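Local coordinates for major capsid protein (Paramecium bursaria Chlorella virus 1, PDB 5TIP) that self-assembles as trimers into the large icosahedral capsid of the virus, which also contains penton and minor capsid proteins, at residues 55-60 with 174-179; 233-238 with 410-415; 256-261 with 353-358; 276-281 with 387-392. All coordinates share one frame; numbering follows the deposited sequence.

Interaction 1: 55-60 with 174-179; sequences VSTQIS and LYFTLA
Val55 and Phe176 face each other as an antiparallel hydrogen-bonded pair, and Thr57 with Leu174 repeats the pattern two residues along. Of the four backbone bonds that tie the strands together, Phe176 N to Val55 O is the shortest at 2.7 Å, while the return bond from Val55 N to Phe176 O is less straight, 141° at the hydrogen. Val55, Leu174 and Phe176 bury most of the surface, all on one side of the sheet. Val55 CG2, set between the backbone N and the carbonyl carbon, meets Phe176 CB at 3.7 Å, the two side chains crossing at a slant. The Phe176 ring turns its edge to Val55 O and, more distantly, to Thr57 OG1. At the far end Leu174 reaches past the paired residues with CD1, 4.1 Å from Ile59 CD1. On the other side of the sheet Ser56 CB rests 3.6 Å from Tyr175 CD1. Strands 65-76 and 200-210, from a second sheet, pack on the apolar side through Ile69, Val71 and Met201. Backbone bonds thus set the register of the outermost strand 54-58, and the hydrocarbon side chains of this pairing go into the interior between two sheets.

Interaction 2: 233-238 with 410-415; sequences TGSETA and LTALNI
Ser235 and Asn414 meet through their side chains: the Ser235 hydroxyl OG donates to Asn414 OD1 at 2.7 Å, coming in tilted 31° from the plane of the amide. The other end of the amide, ND2, is held by Asn264 of strand 257-266, so both ends of the group are engaged and its rotation is fixed. Next along, Glu236 and Leu413 form an antiparallel hydrogen-bonded pair with two short backbone bonds, both 2.6 Å between N and O: Glu236 N to Leu413 O, and the nearly straight Leu413 N to Glu236 O (174°). Their side chains start on the same side of the sheet, CB against CB at 3.6 Å; Leu413 CG lies anti to the backbone N (chi1 168°) and its CD2 also touches Glu236 CB (3.8 Å), whereas Glu236 bends at chi2 and carries its carboxylate away from the partner strand. Beyond this pair Ala238 N bonds to Thr411 O from above the carbonyl plane, and Ala238 CB sits 3.6 Å from Leu410 O. At the opposite end a water links the strands, accepting from Thr233 N and donating to Ile415 O. Ile250 of strand 247-251 and Leu380 of strand 376-387 pack against Leu413 from a facing sheet. Antiparallel strands paired over an apolar interior, facing a second sheet, are typical of the beta-sandwich, here the C-terminal jelly roll of a double jelly-roll capsid protein.

Interaction 3: 256-261 with 353-358; sequences HPTKYL and YSFALK
Phe355 leans on Thr258, Lys259 and Leu261 just where strand 350-354 gives way to a loop. Its CB lies 3.4 Å from Lys259 O, the same oxygen that takes the bond from Phe355 N at 2.7 Å. With CG anti to the carbonyl carbon (chi1 -52°), the ring starts out beside two carbonyl oxygens: CG is about equally far from those of Thr258 and Lys259, and CD2 comes closer, 3.4 Å from Thr258 O. Tyr260 N lies at the ring edge near its plane. CE2, farther out, reaches Leu261 CG at 3.9 Å, the two side chains crossing, with Thr258 CG2 a little more distant. On the other side CE1 lies in the plane of the Tyr353 ring, at that ring's edge. Leu261 and Tyr353 exchange two nearly straight backbone bonds, the one from Leu261 N to Tyr353 O being 2.8 Å. Lys259, whose side chain starts away from the partner segment, ends in a salt bridge from NZ to Glu228. Backbone bonding thus runs one residue past the end of strand 350-354, to Phe355 N, while the two aromatic side chains also pack on neighbouring subunits, Phe355 on Gln6 of the second and Tyr353 on Ile38 of the third.

Interaction 4: 276-281 with 387-392; sequences ALANIP and IDATSP. With BGC (beta-D-glucopyranose), chain E; BGC (beta-D-glucopyranose), chain G; GLA (alpha-D-galactopyranose), chain B.
This is an N-glycosylation site, where two loops meet under the sugar: Asn279, the glycosylated residue, touches Ala389, Thr390 and Pro392. Asn279 ND2 is bonded covalently to C1 of a beta-D-glucopyranose (1.5 Å), and it also makes a weak hydrogen bond to Thr390 O. Asn279 OD1 accepts from Gly288 N, outside the two segments. Asn279 N donates to Ala389 O at 2.7 Å. Beside it Ala389 CB rests on Leu277 O at 3.4 Å, and Pro392 CG sits 3.3 Å from Asn279 O. The second loop is a type I turn from Asp388 to Ser391. Within it Asp388 OD1 accepts twice from Thr390, from N in an Asx turn and from OG1 at 2.7 Å, both reaching it from the same face of the carboxylate. Thr390 OG1 in turn accepts from O3 of an alpha-D-galactopyranose (2.9 Å), while Asp388 N donates to O6 of a different glucose, 3.0 Å away. Ser391 then N-caps helix 392-395. With OD1 bonded to Gly288 and ND2 linked to the sugar and weakly to Thr390 O, the glycosylated side chain is probably held in one orientation, and the turn beside it offers Thr390 OG1 and Asp388 N to two different sugars.

In the fold
Interaction 1 belongs to the N-terminal half of the chain and the other three to the C-terminal half, which fits the two jelly-roll domains of this capsid fold. Its centre is about 26 Å from that of interaction 2, and nearest atoms are about 14 Å apart. Interactions 2 and 3 share a sheet, in which strands 412-426 and 257-266 are neighbours; their nearest atoms come within about 5 Å. Interaction 2 also touches interaction 4, Leu410 CD1 lying 4.1 Å from Ala276 N, so packing continues from the sheet to the glycosylated loops. Interaction 3, beside the trimer partners, and interaction 4, with its sugars, have centres about 35 Å apart.

Interaction 1: 55-60 with 174-179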
# COMPACT_ATOMS: atom_id res chain seq x y z
N VAL A 55 32.08 -16.28 -5.49
CA VAL A 55 32.55 -15.28 -6.44
C VAL A 55 32.56 -13.93 -5.74
O VAL A 55 31.91 -13.72 -4.72
CB VAL A 55 31.67 -15.23 -7.71
CG1 VAL A 55 31.75 -16.55 -8.46
CG2 VAL A 55 30.24 -14.91 -7.34
N SER A 56 33.33 -13.00 -6.31
CA SER A 56 33.47 -11.67 -5.73
C SER A 56 33.46 -10.63 -6.83
O SER A 56 33.64 -10.93 -8.01
CB SER A 56 34.76 -11.55 -4.90
OG SER A 56 35.90 -11.69 -5.72
N THR A 57 33.24 -9.38 -6.43
CA THR A 57 33.20 -8.25 -7.34
C THR A 57 33.83 -7.04 -6.67
O THR A 57 33.49 -6.72 -5.53
CB THR A 57 31.76 -7.92 -7.76
OG1 THR A 57 31.34 -8.83 -8.79
CG2 THR A 57 31.64 -6.49 -8.26
N GLN A 58 34.74 -6.38 -7.38
CA GLN A 58 35.30 -5.11 -6.94
C GLN A 58 34.59 -4.00 -7.70
O GLN A 58 34.64 -3.96 -8.94
CB GLN A 58 36.81 -5.05 -7.19
CG GLN A 58 37.46 -3.78 -6.65
CD GLN A 58 38.93 -3.68 -7.02
OE1 GLN A 58 39.80 -4.13 -6.28
NE2 GLN A 58 39.21 -3.07 -8.17
N ILE A 59 33.92 -3.11 -6.97
CA ILE A 59 33.12 -2.07 -7.61
C ILE A 59 34.05 -1.16 -8.41
O ILE A 59 34.93 -0.51 -7.84
CB ILE A 59 32.32 -1.28 -6.57
CG1 ILE A 59 31.47 -2.21 -5.72
CG2 ILE A 59 31.44 -0.24 -7.26
CD1 ILE A 59 30.49 -3.04 -6.51
N SER A 60 33.86 -1.13 -9.72
CA SER A 60 34.67 -0.27 -10.56
C SER A 60 34.31 1.19 -10.30
O SER A 60 33.18 1.52 -9.93
CB SER A 60 34.47 -0.61 -12.03
OG SER A 60 33.11 -0.47 -12.41
N LEU A 174 32.27 -6.85 -3.06
CA LEU A 174 31.14 -7.70 -2.68
C LEU A 174 31.56 -9.15 -2.83
O LEU A 174 32.12 -9.53 -3.87
CB LEU A 174 29.91 -7.42 -3.54
CG LEU A 174 29.23 -6.06 -3.38
CD1 LEU A 174 28.24 -5.84 -4.50
CD2 LEU A 174 28.53 -5.99 -2.03
N TYR A 175 31.31 -9.96 -1.81
CA TYR A 175 31.67 -11.37 -1.81
C TYR A 175 30.38 -12.19 -1.80
O TYR A 175 29.63 -12.18 -0.82
CB TYR A 175 32.55 -11.71 -0.61
CG TYR A 175 33.90 -11.04 -0.66
CD1 TYR A 175 34.96 -11.63 -1.33
CD2 TYR A 175 34.11 -9.81 -0.05
CE1 TYR A 175 36.20 -11.01 -1.39
CE2 TYR A 175 35.34 -9.19 -0.10
CZ TYR A 175 36.38 -9.79 -0.77
OH TYR A 175 37.61 -9.17 -0.82
N PHE A 176 30.14 -12.91 -2.89
CA PHE A 176 28.94 -13.72 -3.03
C PHE A 176 29.26 -15.19 -2.77
O PHE A 176 30.34 -15.68 -3.09
CB PHE A 176 28.32 -13.56 -4.42
CG PHE A 176 27.95 -12.15 -4.75
CD1 PHE A 176 26.71 -11.64 -4.41
CD2 PHE A 176 28.84 -11.32 -5.42
CE1 PHE A 176 26.36 -10.34 -4.72
CE2 PHE A 176 28.50 -10.02 -5.74
CZ PHE A 176 27.25 -9.53 -5.38
N THR A 177 28.28 -15.90 -2.20
CA THR A 177 28.34 -17.34 -2.03
C THR A 177 27.06 -17.92 -2.59
O THR A 177 25.97 -17.56 -2.15
CB THR A 177 28.51 -17.73 -0.56
OG1 THR A 177 29.73 -17.18 -0.05
CG2 THR A 177 28.53 -19.24 -0.40
N LEU A 178 27.18 -18.81 -3.57
CA LEU A 178 26.02 -19.40 -4.22
C LEU A 178 25.60 -20.67 -3.51
O LEU A 178 26.44 -21.46 -3.07
CB LEU A 178 26.30 -19.69 -5.69
CG LEU A 178 26.64 -18.49 -6.57
CD1 LEU A 178 26.63 -18.92 -8.03
CD2 LEU A 178 25.67 -17.35 -6.32
N ALA A 179 24.29 -20.87 -3.41
CA ALA A 179 23.77 -22.08 -2.79
C ALA A 179 24.14 -23.30 -3.61
O ALA A 179 24.34 -23.23 -4.82
CB ALA A 179 22.25 -21.99 -2.63

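Interaction 2: 233-238 with 410-415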
# COMPACT_ATOMS: atom_id res chain seq x y z
N THR A 233 24.53 -14.47 14.43
CA THR A 233 25.63 -15.29 14.93
C THR A 233 25.47 -16.76 14.58
O THR A 233 26.23 -17.59 15.09
CB THR A 233 25.76 -15.13 16.45
OG1 THR A 233 24.57 -15.62 17.09
CG2 THR A 233 25.95 -13.66 16.80
N GLY A 234 24.52 -17.11 13.73
CA GLY A 234 24.28 -18.49 13.39
C GLY A 234 22.98 -19.00 13.99
O GLY A 234 22.39 -18.41 14.91
N SER A 235 22.52 -20.13 13.46
CA SER A 235 21.27 -20.72 13.91
C SER A 235 21.41 -21.30 15.31
O SER A 235 22.45 -21.86 15.67
CB SER A 235 20.83 -21.83 12.94
OG SER A 235 20.70 -21.33 11.62
N GLU A 236 20.31 -21.23 16.04
CA GLU A 236 20.19 -21.79 17.38
C GLU A 236 19.40 -23.10 17.22
O GLU A 236 18.63 -23.25 16.27
CB GLU A 236 19.46 -20.83 18.31
CG GLU A 236 20.21 -19.53 18.57
CD GLU A 236 21.59 -19.76 19.16
OE1 GLU A 236 21.73 -20.65 20.02
OE2 GLU A 236 22.53 -19.04 18.76
N THR A 237 19.58 -24.02 18.15
CA THR A 237 18.91 -25.32 18.09
C THR A 237 17.63 -25.25 18.93
O THR A 237 17.69 -25.23 20.16
CB THR A 237 19.83 -26.43 18.59
OG1 THR A 237 21.01 -26.46 17.78
CG2 THR A 237 19.14 -27.78 18.50
N ALA A 238 16.49 -25.22 18.26
CA ALA A 238 15.21 -25.28 18.94
C ALA A 238 14.84 -26.72 19.25
O ALA A 238 15.16 -27.64 18.50
CB ALA A 238 14.11 -24.63 18.10
N LEU A 410 11.18 -28.06 13.01
CA LEU A 410 11.59 -26.66 13.05
C LEU A 410 12.65 -26.50 14.15
O LEU A 410 12.40 -25.99 15.24
CB LEU A 410 10.39 -25.76 13.30
CG LEU A 410 9.22 -25.89 12.32
CD1 LEU A 410 8.06 -25.01 12.76
CD2 LEU A 410 9.65 -25.53 10.90
N THR A 411 13.86 -26.95 13.83
CA THR A 411 14.94 -27.02 14.81
C THR A 411 15.99 -25.93 14.65
O THR A 411 16.87 -25.81 15.50
CB THR A 411 15.63 -28.39 14.74
OG1 THR A 411 16.06 -28.63 13.40
CG2 THR A 411 14.66 -29.48 15.16
N ALA A 412 15.92 -25.14 13.58
CA ALA A 412 16.87 -24.06 13.34
C ALA A 412 16.23 -22.74 13.75
O ALA A 412 15.28 -22.28 13.10
CB ALA A 412 17.31 -24.03 11.87
N LEU A 413 16.73 -22.15 14.83
CA LEU A 413 16.25 -20.86 15.32
C LEU A 413 17.22 -19.78 14.85
O LEU A 413 18.37 -19.73 15.29
CB LEU A 413 16.13 -20.87 16.84
CG LEU A 413 15.92 -19.51 17.52
CD1 LEU A 413 14.64 -18.86 17.02
CD2 LEU A 413 15.89 -19.66 19.04
N ASN A 414 16.75 -18.92 13.94
CA ASN A 414 17.55 -17.82 13.41
C ASN A 414 17.08 -16.53 14.06
O ASN A 414 15.91 -16.14 13.90
CB ASN A 414 17.42 -17.74 11.89
CG ASN A 414 17.79 -19.03 11.20
OD1 ASN A 414 18.96 -19.36 11.05
ND2 ASN A 414 16.78 -19.79 10.78
N ILE A 415 17.97 -15.85 14.77
CA ILE A 415 17.67 -14.60 15.45
C ILE A 415 18.47 -13.50 14.79
O ILE A 415 19.70 -13.59 14.69
CB ILE A 415 17.96 -14.68 16.95
CG1 ILE A 415 17.25 -15.88 17.57
CG2 ILE A 415 17.53 -13.40 17.65
CD1 ILE A 415 17.58 -16.09 19.03
O HOH W 1 21.88 -14.57 15.75

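Interaction 3: 256-261 with 353-358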
# COMPACT_ATOMS: atom_id res chain seq x y z
N HIS A 256 25.57 -2.80 19.97
CA HIS A 256 25.21 -1.53 19.35
C HIS A 256 23.75 -1.18 19.59
O HIS A 256 22.96 -2.05 20.00
CB HIS A 256 25.51 -1.58 17.85
CG HIS A 256 26.94 -1.87 17.52
ND1 HIS A 256 27.32 -2.92 16.72
CD2 HIS A 256 28.08 -1.24 17.88
CE1 HIS A 256 28.64 -2.94 16.61
NE2 HIS A 256 29.12 -1.92 17.31
N PRO A 257 23.34 0.07 19.38
CA PRO A 257 21.91 0.42 19.45
C PRO A 257 21.12 -0.33 18.39
O PRO A 257 21.32 -0.14 17.19
CB PRO A 257 21.91 1.93 19.21
CG PRO A 257 23.25 2.38 19.65
CD PRO A 257 24.19 1.27 19.27
N THR A 258 20.20 -1.17 18.84
CA THR A 258 19.46 -2.09 17.98
C THR A 258 18.04 -1.60 17.79
O THR A 258 17.36 -1.24 18.76
CB THR A 258 19.46 -3.50 18.58
OG1 THR A 258 20.81 -3.97 18.70
CG2 THR A 258 18.68 -4.46 17.70
N LYS A 259 17.58 -1.59 16.53
CA LYS A 259 16.23 -1.13 16.22
C LYS A 259 15.18 -2.18 16.57
O LYS A 259 14.14 -1.85 17.15
CB LYS A 259 16.12 -0.77 14.74
CG LYS A 259 17.23 0.11 14.23
CD LYS A 259 17.10 0.33 12.73
CE LYS A 259 15.79 1.01 12.39
NZ LYS A 259 15.68 1.28 10.93
N TYR A 260 15.43 -3.44 16.23
CA TYR A 260 14.44 -4.49 16.43
C TYR A 260 15.14 -5.85 16.43
O TYR A 260 16.28 -5.98 16.00
CB TYR A 260 13.35 -4.44 15.36
CG TYR A 260 13.86 -4.56 13.94
CD1 TYR A 260 14.07 -5.81 13.35
CD2 TYR A 260 14.14 -3.43 13.18
CE1 TYR A 260 14.54 -5.92 12.06
CE2 TYR A 260 14.61 -3.54 11.89
CZ TYR A 260 14.80 -4.78 11.33
OH TYR A 260 15.27 -4.89 10.04
N LEU A 261 14.42 -6.84 16.95
CA LEU A 261 14.81 -8.24 16.84
C LEU A 261 13.79 -8.99 15.99
O LEU A 261 12.58 -8.79 16.15
CB LEU A 261 14.92 -8.90 18.22
CG LEU A 261 15.90 -8.30 19.23
CD1 LEU A 261 15.91 -9.12 20.51
CD2 LEU A 261 17.30 -8.22 18.63
N TYR A 353 10.17 -8.10 17.53
CA TYR A 353 10.04 -7.18 18.65
C TYR A 353 10.82 -5.92 18.33
O TYR A 353 12.04 -5.98 18.14
CB TYR A 353 10.52 -7.79 19.97
CG TYR A 353 10.27 -6.87 21.14
CD1 TYR A 353 9.00 -6.74 21.69
CD2 TYR A 353 11.30 -6.11 21.69
CE1 TYR A 353 8.76 -5.90 22.75
CE2 TYR A 353 11.07 -5.26 22.75
CZ TYR A 353 9.80 -5.16 23.28
OH TYR A 353 9.56 -4.31 24.34
N SER A 354 10.13 -4.79 18.27
CA SER A 354 10.72 -3.54 17.85
C SER A 354 11.02 -2.66 19.05
O SER A 354 10.16 -2.47 19.92
CB SER A 354 9.79 -2.80 16.88
OG SER A 354 10.35 -1.55 16.50
N PHE A 355 12.25 -2.14 19.11
CA PHE A 355 12.59 -1.08 20.05
C PHE A 355 12.33 0.29 19.46
O PHE A 355 12.47 1.29 20.17
CB PHE A 355 14.06 -1.19 20.47
CG PHE A 355 14.45 -2.55 20.96
CD1 PHE A 355 14.09 -2.98 22.22
CD2 PHE A 355 15.20 -3.39 20.16
CE1 PHE A 355 14.45 -4.24 22.67
CE2 PHE A 355 15.57 -4.64 20.59
CZ PHE A 355 15.20 -5.07 21.85
N ALA A 356 11.95 0.36 18.19
CA ALA A 356 11.76 1.61 17.47
C ALA A 356 10.29 1.81 17.15
O ALA A 356 9.53 0.85 17.01
CB ALA A 356 12.57 1.62 16.17
N LEU A 357 9.90 3.08 17.02
CA LEU A 357 8.53 3.40 16.63
C LEU A 357 8.29 3.09 15.16
O LEU A 357 7.19 2.68 14.79
CB LEU A 357 8.23 4.87 16.93
CG LEU A 357 8.30 5.28 18.40
CD1 LEU A 357 8.32 6.79 18.52
CD2 LEU A 357 7.13 4.69 19.18
N LYS A 358 9.31 3.27 14.32
CA LYS A 358 9.22 2.99 12.89
C LYS A 358 10.46 2.20 12.48
O LYS A 358 11.43 2.76 11.97
CB LYS A 358 9.10 4.27 12.07
CG LYS A 358 7.86 5.10 12.39
CD LYS A 358 7.78 6.35 11.53
CE LYS A 358 7.24 6.04 10.14
NZ LYS A 358 8.21 5.35 9.25

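Interaction 4: 276-281 with 387-392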
# COMPACT_ATOMS: atom_id res chain seq x y z
N ALA A 276 4.80 -25.71 10.35
CA ALA A 276 4.69 -27.15 10.22
C ALA A 276 3.88 -27.53 8.99
O ALA A 276 2.97 -26.81 8.57
CB ALA A 276 4.04 -27.75 11.47
N LEU A 277 4.22 -28.67 8.41
CA LEU A 277 3.47 -29.20 7.28
C LEU A 277 2.25 -29.96 7.78
O LEU A 277 2.32 -30.66 8.80
CB LEU A 277 4.34 -30.11 6.42
CG LEU A 277 5.67 -29.54 5.92
CD1 LEU A 277 6.43 -30.56 5.09
CD2 LEU A 277 5.44 -28.26 5.13
N ALA A 278 1.14 -29.82 7.07
CA ALA A 278 -0.11 -30.46 7.47
C ALA A 278 -0.94 -30.76 6.23
O ALA A 278 -0.71 -30.21 5.16
CB ALA A 278 -0.90 -29.58 8.45
N ASN A 279 -1.92 -31.65 6.41
CA ASN A 279 -2.79 -32.09 5.32
C ASN A 279 -3.97 -31.14 5.14
O ASN A 279 -5.14 -31.54 5.14
CB ASN A 279 -3.25 -33.52 5.59
CG ASN A 279 -3.90 -34.18 4.38
OD1 ASN A 279 -4.03 -33.59 3.31
ND2 ASN A 279 -4.26 -35.45 4.56
N ILE A 280 -3.67 -29.85 4.99
CA ILE A 280 -4.65 -28.84 4.63
C ILE A 280 -4.12 -28.13 3.39
O ILE A 280 -2.90 -28.06 3.20
CB ILE A 280 -4.91 -27.86 5.78
CG1 ILE A 280 -3.61 -27.21 6.25
CG2 ILE A 280 -5.61 -28.56 6.94
CD1 ILE A 280 -3.79 -26.22 7.38
N PRO A 281 -5.00 -27.61 2.51
CA PRO A 281 -4.53 -27.06 1.23
C PRO A 281 -3.42 -26.02 1.36
O PRO A 281 -3.57 -25.01 2.05
CB PRO A 281 -5.80 -26.43 0.64
CG PRO A 281 -6.91 -27.23 1.22
CD PRO A 281 -6.47 -27.57 2.62
N ILE A 387 -0.92 -32.47 17.61
CA ILE A 387 -2.00 -32.60 16.63
C ILE A 387 -1.55 -33.50 15.49
O ILE A 387 -0.41 -33.42 15.03
CB ILE A 387 -2.42 -31.22 16.10
CG1 ILE A 387 -2.78 -30.28 17.25
CG2 ILE A 387 -3.60 -31.36 15.14
CD1 ILE A 387 -3.14 -28.90 16.77
N ASP A 388 -2.46 -34.37 15.04
CA ASP A 388 -2.17 -35.20 13.87
C ASP A 388 -2.15 -34.30 12.65
O ASP A 388 -3.18 -33.74 12.27
CB ASP A 388 -3.23 -36.29 13.74
CG ASP A 388 -3.01 -37.20 12.54
OD1 ASP A 388 -2.03 -37.00 11.78
OD2 ASP A 388 -3.82 -38.13 12.35
N ALA A 389 -0.99 -34.18 12.02
CA ALA A 389 -0.84 -33.28 10.88
C ALA A 389 -1.53 -33.80 9.63
O ALA A 389 -1.79 -33.01 8.71
CB ALA A 389 0.64 -33.04 10.60
N THR A 390 -1.84 -35.09 9.56
CA THR A 390 -2.49 -35.66 8.39
C THR A 390 -4.01 -35.54 8.45
O THR A 390 -4.68 -35.90 7.47
CB THR A 390 -2.11 -37.13 8.24
OG1 THR A 390 -2.73 -37.89 9.29
CG2 THR A 390 -0.61 -37.30 8.34
N SER A 391 -4.56 -35.04 9.55
CA SER A 391 -6.01 -34.95 9.69
C SER A 391 -6.45 -33.51 9.51
O SER A 391 -6.12 -32.66 10.36
CB SER A 391 -6.45 -35.48 11.05
OG SER A 391 -7.84 -35.31 11.23
N PRO A 392 -7.18 -33.18 8.45
CA PRO A 392 -7.69 -31.80 8.32
C PRO A 392 -8.65 -31.42 9.43
O PRO A 392 -8.66 -30.26 9.85
CB PRO A 392 -8.39 -31.81 6.95
CG PRO A 392 -7.86 -33.02 6.24
CD PRO A 392 -7.56 -34.02 7.30
C2 BGC E . -5.21 -37.49 3.92
C3 BGC E . -6.25 -38.23 3.09
C4 BGC E . -7.57 -37.48 3.17
C5 BGC E . -7.39 -36.01 2.81
C6 BGC E . -8.71 -35.26 3.00
C1 BGC E . -5.11 -36.02 3.52
O2 BGC E . -3.94 -38.12 3.75
O3 BGC E . -6.45 -39.53 3.65
O4 BGC E . -8.53 -38.08 2.29
O5 BGC E . -6.39 -35.40 3.62
O6 BGC E . -8.52 -33.87 2.70
C2 BGC G . -8.25 -32.05 17.88
C3 BGC G . -8.54 -33.40 18.50
C4 BGC G . -7.43 -34.38 18.14
C5 BGC G . -6.08 -33.81 18.53
C6 BGC G . -4.95 -34.76 18.16
C1 BGC G . -6.84 -31.57 18.20
O2 BGC G . -9.20 -31.09 18.35
O3 BGC G . -9.77 -33.90 17.97
O4 BGC G . -7.64 -35.63 18.81
O5 BGC G . -5.87 -32.56 17.87
O6 BGC G . -4.88 -34.87 16.73
C1 GLA B . -4.37 -42.57 5.70
C2 GLA B . -4.27 -42.26 7.19
C3 GLA B . -3.61 -40.91 7.41
C4 GLA B . -2.27 -40.85 6.70
C5 GLA B . -2.47 -41.18 5.23
C6 GLA B . -1.14 -41.18 4.49
O2 GLA B . -5.58 -42.22 7.76
O3 GLA B . -3.43 -40.68 8.81
O4 GLA B . -1.36 -41.79 7.29
O5 GLA B . -3.08 -42.46 5.08
O6 GLA B . -1.38 -41.52 3.11